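Local coordinates for protein alpha-L-rhamnosidase (Aspergillus terreus, PDB 6GSZ) that probably hydrolyses terminal non-reducing alpha-L-rhamnose residues from alpha-L-rhamnosides, as a calcium-binding glycosidase, at residues A78-R83 with V99-G104; E20-V25 with S69-S74. All coordinates share one frame; numbering follows the deposited sequence.

Contact 1 (A78-R83 with V99-G104); sequences ATVRVR and VTVEPG
The carbonyl oxygen of Val99 takes the amide N-H of Val80 at 2.8 Å (Val80 N to Val99 O) and also meets Thr79 CA in a CA-H...O contact. This belongs to an antiparallel strand pair in the immunoglobulin-like N-terminal domain, where strand 99-103 lies between strands 78-86 and 15-18. Ala78 with Val101 and Val80 with Val99 are hydrogen-bonded pairs, each closed by two backbone bonds. The bond from Ala78 N to Val101 O is 2.9 Å long and nearly straight, at 171°. Thr79 and Thr100 form the non-hydrogen-bonded pair between them.

Ala78, Val80, Val99 and Val101 share one face, and Phe9 of strand 3-9 packs against the three valines. Val101 CG1 sits between its own backbone N and carbonyl carbon (chi1 57°). In that position Val101 CG1 lies 4.0 Å from Ala78 CB and 4.1 Å from Val80 CG2. Val80 CB also packs against Val99 CG2. On the face of Thr79 and Thr100 the contact is thinner. Arg81, on that face too, makes a salt bridge to Glu44 and a cation-pi contact with Trp95. The threonine side chains cross obliquely, Thr79 OG1 resting 3.8 Å from the methyl carbon Thr100 CG2.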
loop_
_atom_site.group_PDB
_atom_site.type_symbol
_atom_site.label_atom_id
_atom_site.label_comp_id
_atom_site.label_asym_id
_atom_site.label_seq_id
_atom_site.Cartn_x
_atom_site.Cartn_y
_atom_site.Cartn_z
ATOM N N ALA A 78 -27.670 7.547 3.117
ATOM C CA ALA A 78 -28.406 6.716 4.086
ATOM C C ALA A 78 -27.616 6.638 5.392
ATOM O O ALA A 78 -26.352 6.629 5.399
ATOM C CB ALA A 78 -28.657 5.342 3.529
ATOM N N THR A 79 -28.364 6.474 6.494
ATOM C CA THR A 79 -27.760 6.247 7.795
ATOM C C THR A 79 -28.075 4.806 8.188
ATOM O O THR A 79 -29.206 4.409 8.082
ATOM C CB THR A 79 -28.272 7.257 8.833
ATOM O OG1 THR A 79 -27.945 8.554 8.335
ATOM C CG2 THR A 79 -27.662 7.071 10.197
ATOM N N VAL A 80 -27.046 4.075 8.632
ATOM C CA VAL A 80 -27.145 2.630 8.806
ATOM C C VAL A 80 -26.727 2.250 10.206
ATOM O O VAL A 80 -25.726 2.750 10.719
ATOM C CB VAL A 80 -26.270 1.922 7.758
ATOM C CG1 VAL A 80 -26.226 0.427 8.037
ATOM C CG2 VAL A 80 -26.822 2.171 6.358
ATOM N N ARG A 81 -27.494 1.315 10.812
ATOM C CA ARG A 81 -27.044 0.628 12.020
ATOM C C ARG A 81 -27.268 -0.872 11.807
ATOM O O ARG A 81 -28.107 -1.245 11.005
ATOM C CB ARG A 81 -27.805 1.095 13.262
ATOM C CG ARG A 81 -27.653 2.571 13.590
ATOM C CD ARG A 81 -28.218 2.885 14.971
ATOM N NE ARG A 81 -29.650 2.686 15.014
ATOM C CZ ARG A 81 -30.350 2.555 16.161
ATOM N NH1 ARG A 81 -29.729 2.637 17.331
ATOM N NH2 ARG A 81 -31.656 2.308 16.120
ATOM N N VAL A 82 -26.490 -1.684 12.528
ATOM C CA VAL A 82 -26.594 -3.128 12.482
ATOM C C VAL A 82 -26.675 -3.660 13.898
ATOM O O VAL A 82 -26.042 -3.153 14.796
ATOM C CB VAL A 82 -25.388 -3.735 11.739
ATOM C CG1 VAL A 82 -25.468 -5.258 11.676
ATOM C CG2 VAL A 82 -25.241 -3.111 10.353
ATOM N N ARG A 83 -27.376 -4.785 14.058
ATOM C CA ARG A 83 -27.234 -5.591 15.275
ATOM C C ARG A 83 -27.261 -7.059 14.868
ATOM O O ARG A 83 -27.826 -7.426 13.879
ATOM C CB ARG A 83 -28.275 -5.248 16.344
ATOM C CG ARG A 83 -29.707 -5.483 15.928
ATOM C CD ARG A 83 -30.635 -5.147 17.100
ATOM N NE ARG A 83 -32.009 -5.394 16.741
ATOM C CZ ARG A 83 -33.021 -5.358 17.599
ATOM N NH1 ARG A 83 -32.808 -5.075 18.882
ATOM N NH2 ARG A 83 -34.234 -5.622 17.153
ATOM N N VAL A 99 -23.567 4.823 11.046
ATOM C CA VAL A 99 -22.629 5.267 10.022
ATOM C C VAL A 99 -23.441 5.709 8.803
ATOM O O VAL A 99 -24.572 5.334 8.628
ATOM C CB VAL A 99 -21.674 4.121 9.630
ATOM C CG1 VAL A 99 -20.752 3.726 10.766
ATOM C CG2 VAL A 99 -22.403 2.891 9.113
ATOM N N THR A 100 -22.805 6.506 7.939
ATOM C CA THR A 100 -23.453 6.991 6.727
ATOM C C THR A 100 -22.803 6.371 5.476
ATOM O O THR A 100 -21.627 5.962 5.462
ATOM C CB THR A 100 -23.405 8.528 6.651
ATOM O OG1 THR A 100 -22.050 8.968 6.727
ATOM C CG2 THR A 100 -24.211 9.146 7.773
ATOM N N VAL A 101 -23.597 6.319 4.420
ATOM C CA VAL A 101 -23.152 5.848 3.115
ATOM C C VAL A 101 -23.834 6.683 2.027
ATOM O O VAL A 101 -25.002 6.979 2.128
ATOM C CB VAL A 101 -23.415 4.339 2.967
ATOM C CG1 VAL A 101 -24.879 3.983 3.173
ATOM C CG2 VAL A 101 -22.925 3.819 1.629
ATOM N N GLU A 102 -23.054 7.122 1.030
ATOM C CA GLU A 102 -23.576 8.064 0.028
ATOM C C GLU A 102 -22.791 7.896 -1.261
ATOM O O GLU A 102 -21.568 8.091 -1.264
ATOM C CB GLU A 102 -23.352 9.473 0.569
ATOM C CG GLU A 102 -23.829 10.556 -0.359
ATOM C CD GLU A 102 -23.645 11.952 0.226
ATOM O OE1 GLU A 102 -23.808 12.122 1.457
ATOM O OE2 GLU A 102 -23.307 12.891 -0.563
ATOM N N PRO A 103 -23.425 7.525 -2.376
ATOM C CA PRO A 103 -22.711 7.482 -3.643
ATOM C C PRO A 103 -22.326 8.879 -4.134
ATOM O O PRO A 103 -22.996 9.877 -3.828
ATOM C CB PRO A 103 -23.705 6.842 -4.609
ATOM C CG PRO A 103 -24.665 6.099 -3.701
ATOM C CD PRO A 103 -24.814 7.026 -2.512
ATOM N N GLY A 104 -21.287 8.887 -4.974
ATOM C CA GLY A 104 -20.810 10.091 -5.648
ATOM C C GLY A 104 -21.571 10.371 -6.935
ATOM O O GLY A 104 -22.776 10.192 -7.031
#

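Contact 2 (E20-V25 with S69-S74); sequences ETQPRV and SSPLQS
Thr21 and Leu72 centre a loop-to-loop contact in the N-terminal domain, partly buried, with one direct backbone hydrogen bond, one water bridge and proline packing. Residues 20-24 lie in the loop between strands 15-18 and 25-30, and residues 69-74 lead toward strand 78-86. Leu72 N donates to Thr21 O at 2.8 Å. The N-H lies in the carbonyl plane on a lone pair, with a C=O...N angle of 138°. Thr21 O also meets Pro71 CA, in a CA-H...O contact of 3.4 Å. Beyond this bond, Thr21 CG2 comes to 3.2 Å from Leu72 O.

Gln22 and Pro71 lie side by side and point the same way. Gln22 CG is anti to its carbonyl carbon (chi1 -61°) and packs 4.0 Å from Pro71 CG. At the end of this side chain, one water donates to Gln22 OE1 at 2.8 Å and to Ser69 O at 2.7 Å. On the buried side, Pro23 CD faces Leu72 CD1 at 4.3 Å. Pro23 and Leu72 both reach Val101, and Pro23 also touches Phe9. The arrangement is that of two connecting loops packed against the hydrophobic core of an immunoglobulin-like beta-sandwich.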
loop_
_atom_site.group_PDB
_atom_site.type_symbol
_atom_site.label_atom_id
_atom_site.label_comp_id
_atom_site.label_asym_id
_atom_site.label_seq_id
_atom_site.Cartn_x
_atom_site.Cartn_y
_atom_site.Cartn_z
ATOM N N GLU A 20 -20.578 2.612 -5.522
ATOM C CA GLU A 20 -21.565 1.512 -5.416
ATOM C C GLU A 20 -22.933 2.086 -5.032
ATOM O O GLU A 20 -23.042 2.843 -4.079
ATOM C CB GLU A 20 -21.158 0.479 -4.360
ATOM C CG GLU A 20 -19.851 -0.198 -4.683
ATOM C CD GLU A 20 -18.578 0.533 -4.249
ATOM O OE1 GLU A 20 -18.665 1.391 -3.325
ATOM O OE2 GLU A 20 -17.504 0.142 -4.770
ATOM N N THR A 21 -23.977 1.668 -5.738
ATOM C CA THR A 21 -25.359 2.006 -5.348
ATOM C C THR A 21 -25.959 0.896 -4.474
ATOM O O THR A 21 -26.976 1.153 -3.795
ATOM C CB THR A 21 -26.242 2.174 -6.577
ATOM O OG1 THR A 21 -26.266 0.960 -7.322
ATOM C CG2 THR A 21 -25.761 3.321 -7.429
ATOM N N GLN A 22 -25.326 -0.289 -4.463
ATOM C CA GLN A 22 -25.767 -1.429 -3.618
ATOM C C GLN A 22 -24.532 -1.909 -2.855
ATOM O O GLN A 22 -24.084 -3.053 -3.019
ATOM C CB GLN A 22 -26.410 -2.529 -4.468
ATOM C CG GLN A 22 -27.646 -2.070 -5.226
ATOM C CD GLN A 22 -28.189 -3.127 -6.150
ATOM O OE1 GLN A 22 -28.974 -3.961 -5.751
ATOM N NE2 GLN A 22 -27.702 -3.150 -7.355
ATOM N N PRO A 23 -23.926 -1.074 -1.991
ATOM C CA PRO A 23 -22.668 -1.436 -1.333
ATOM C C PRO A 23 -22.887 -2.588 -0.354
ATOM O O PRO A 23 -23.868 -2.571 0.424
ATOM C CB PRO A 23 -22.271 -0.158 -0.588
ATOM C CG PRO A 23 -23.571 0.538 -0.356
ATOM C CD PRO A 23 -24.372 0.279 -1.620
ATOM N N ARG A 24 -21.945 -3.539 -0.342
ATOM C CA ARG A 24 -21.988 -4.624 0.635
ATOM C C ARG A 24 -21.607 -4.068 2.003
ATOM O O ARG A 24 -20.886 -3.069 2.105
ATOM C CB ARG A 24 -21.066 -5.763 0.170
ATOM C CG ARG A 24 -21.550 -6.420 -1.126
ATOM C CD ARG A 24 -20.538 -7.381 -1.679
ATOM N NE ARG A 24 -19.332 -6.698 -2.089
ATOM C CZ ARG A 24 -18.148 -7.267 -2.245
ATOM N NH1 ARG A 24 -18.021 -8.576 -2.044
ATOM N NH2 ARG A 24 -17.072 -6.546 -2.579
ATOM N N VAL A 25 -22.069 -4.770 3.052
ATOM C CA VAL A 25 -21.963 -4.329 4.422
ATOM C C VAL A 25 -21.179 -5.374 5.211
ATOM O O VAL A 25 -21.401 -6.572 5.064
ATOM C CB VAL A 25 -23.357 -4.082 5.046
ATOM C CG1 VAL A 25 -23.229 -3.424 6.405
ATOM C CG2 VAL A 25 -24.243 -3.276 4.096
ATOM N N SER A 69 -31.495 -2.660 0.992
ATOM C CA SER A 69 -32.546 -1.682 0.645
ATOM C C SER A 69 -32.548 -1.474 -0.882
ATOM O O SER A 69 -31.873 -2.186 -1.649
ATOM C CB SER A 69 -32.321 -0.411 1.466
ATOM O OG SER A 69 -33.289 0.606 1.218
ATOM N N SER A 70 -33.370 -0.528 -1.351
ATOM C CA SER A 70 -33.330 -0.162 -2.753
ATOM C C SER A 70 -31.989 0.532 -3.039
ATOM O O SER A 70 -31.339 1.061 -2.137
ATOM C CB SER A 70 -34.482 0.740 -3.115
ATOM O OG SER A 70 -34.502 1.830 -2.231
ATOM N N PRO A 71 -31.523 0.491 -4.288
ATOM C CA PRO A 71 -30.256 1.158 -4.650
ATOM C C PRO A 71 -30.219 2.641 -4.279
ATOM O O PRO A 71 -31.230 3.340 -4.375
ATOM C CB PRO A 71 -30.155 0.967 -6.163
ATOM C CG PRO A 71 -31.038 -0.239 -6.449
ATOM C CD PRO A 71 -32.166 -0.149 -5.446
ATOM N N LEU A 72 -29.079 3.071 -3.766
ATOM C CA LEU A 72 -28.855 4.487 -3.487
ATOM C C LEU A 72 -28.632 5.253 -4.798
ATOM O O LEU A 72 -28.020 4.773 -5.726
ATOM C CB LEU A 72 -27.647 4.640 -2.561
ATOM C CG LEU A 72 -27.804 4.012 -1.180
ATOM C CD1 LEU A 72 -26.459 3.840 -0.516
ATOM C CD2 LEU A 72 -28.728 4.850 -0.316
ATOM N N GLN A 73 -29.186 6.457 -4.842
ATOM C CA GLN A 73 -28.964 7.374 -5.982
ATOM C C GLN A 73 -27.670 8.194 -5.781
ATOM O O GLN A 73 -27.168 8.364 -4.659
ATOM C CB GLN A 73 -30.221 8.249 -6.109
ATOM C CG GLN A 73 -31.459 7.439 -6.471
ATOM C CD GLN A 73 -32.672 8.297 -6.722
ATOM O OE1 GLN A 73 -32.561 9.444 -7.118
ATOM N NE2 GLN A 73 -33.844 7.743 -6.496
ATOM N N SER A 74 -27.216 8.852 -6.859
ATOM C CA SER A 74 -26.096 9.784 -6.782
ATOM C C SER A 74 -26.407 10.865 -5.746
ATOM O O SER A 74 -27.497 11.494 -5.801
ATOM C CB SER A 74 -25.883 10.405 -8.151
ATOM O OG SER A 74 -24.906 11.442 -8.055
HETATM O O HOH W 1 -31.014 -3.014 -4.022
#

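Overall arrangement
Both contacts lie in the immunoglobulin-like N-terminal domain, with centres 9 Å apart. Contact 1 joins strands through paired backbone bonds and has a largely buried apolar face. Contact 2 joins irregular loops through one direct backbone bond and a water, and its Gln22 and Pro71 are exposed. Residues 69-74 precede strand 78-86 by a few residues, so the two contacts hold neighbouring parts of the chain. They meet directly at strand 99-103 and its end. Pro103 CG packs 3.5 Å from Leu72 CB, and Ser74 OG is probably hydrogen-bonded to Gly104 O at 2.7 Å. Val101 takes part in both: it pairs in contact 1 and is touched by the loops of contact 2.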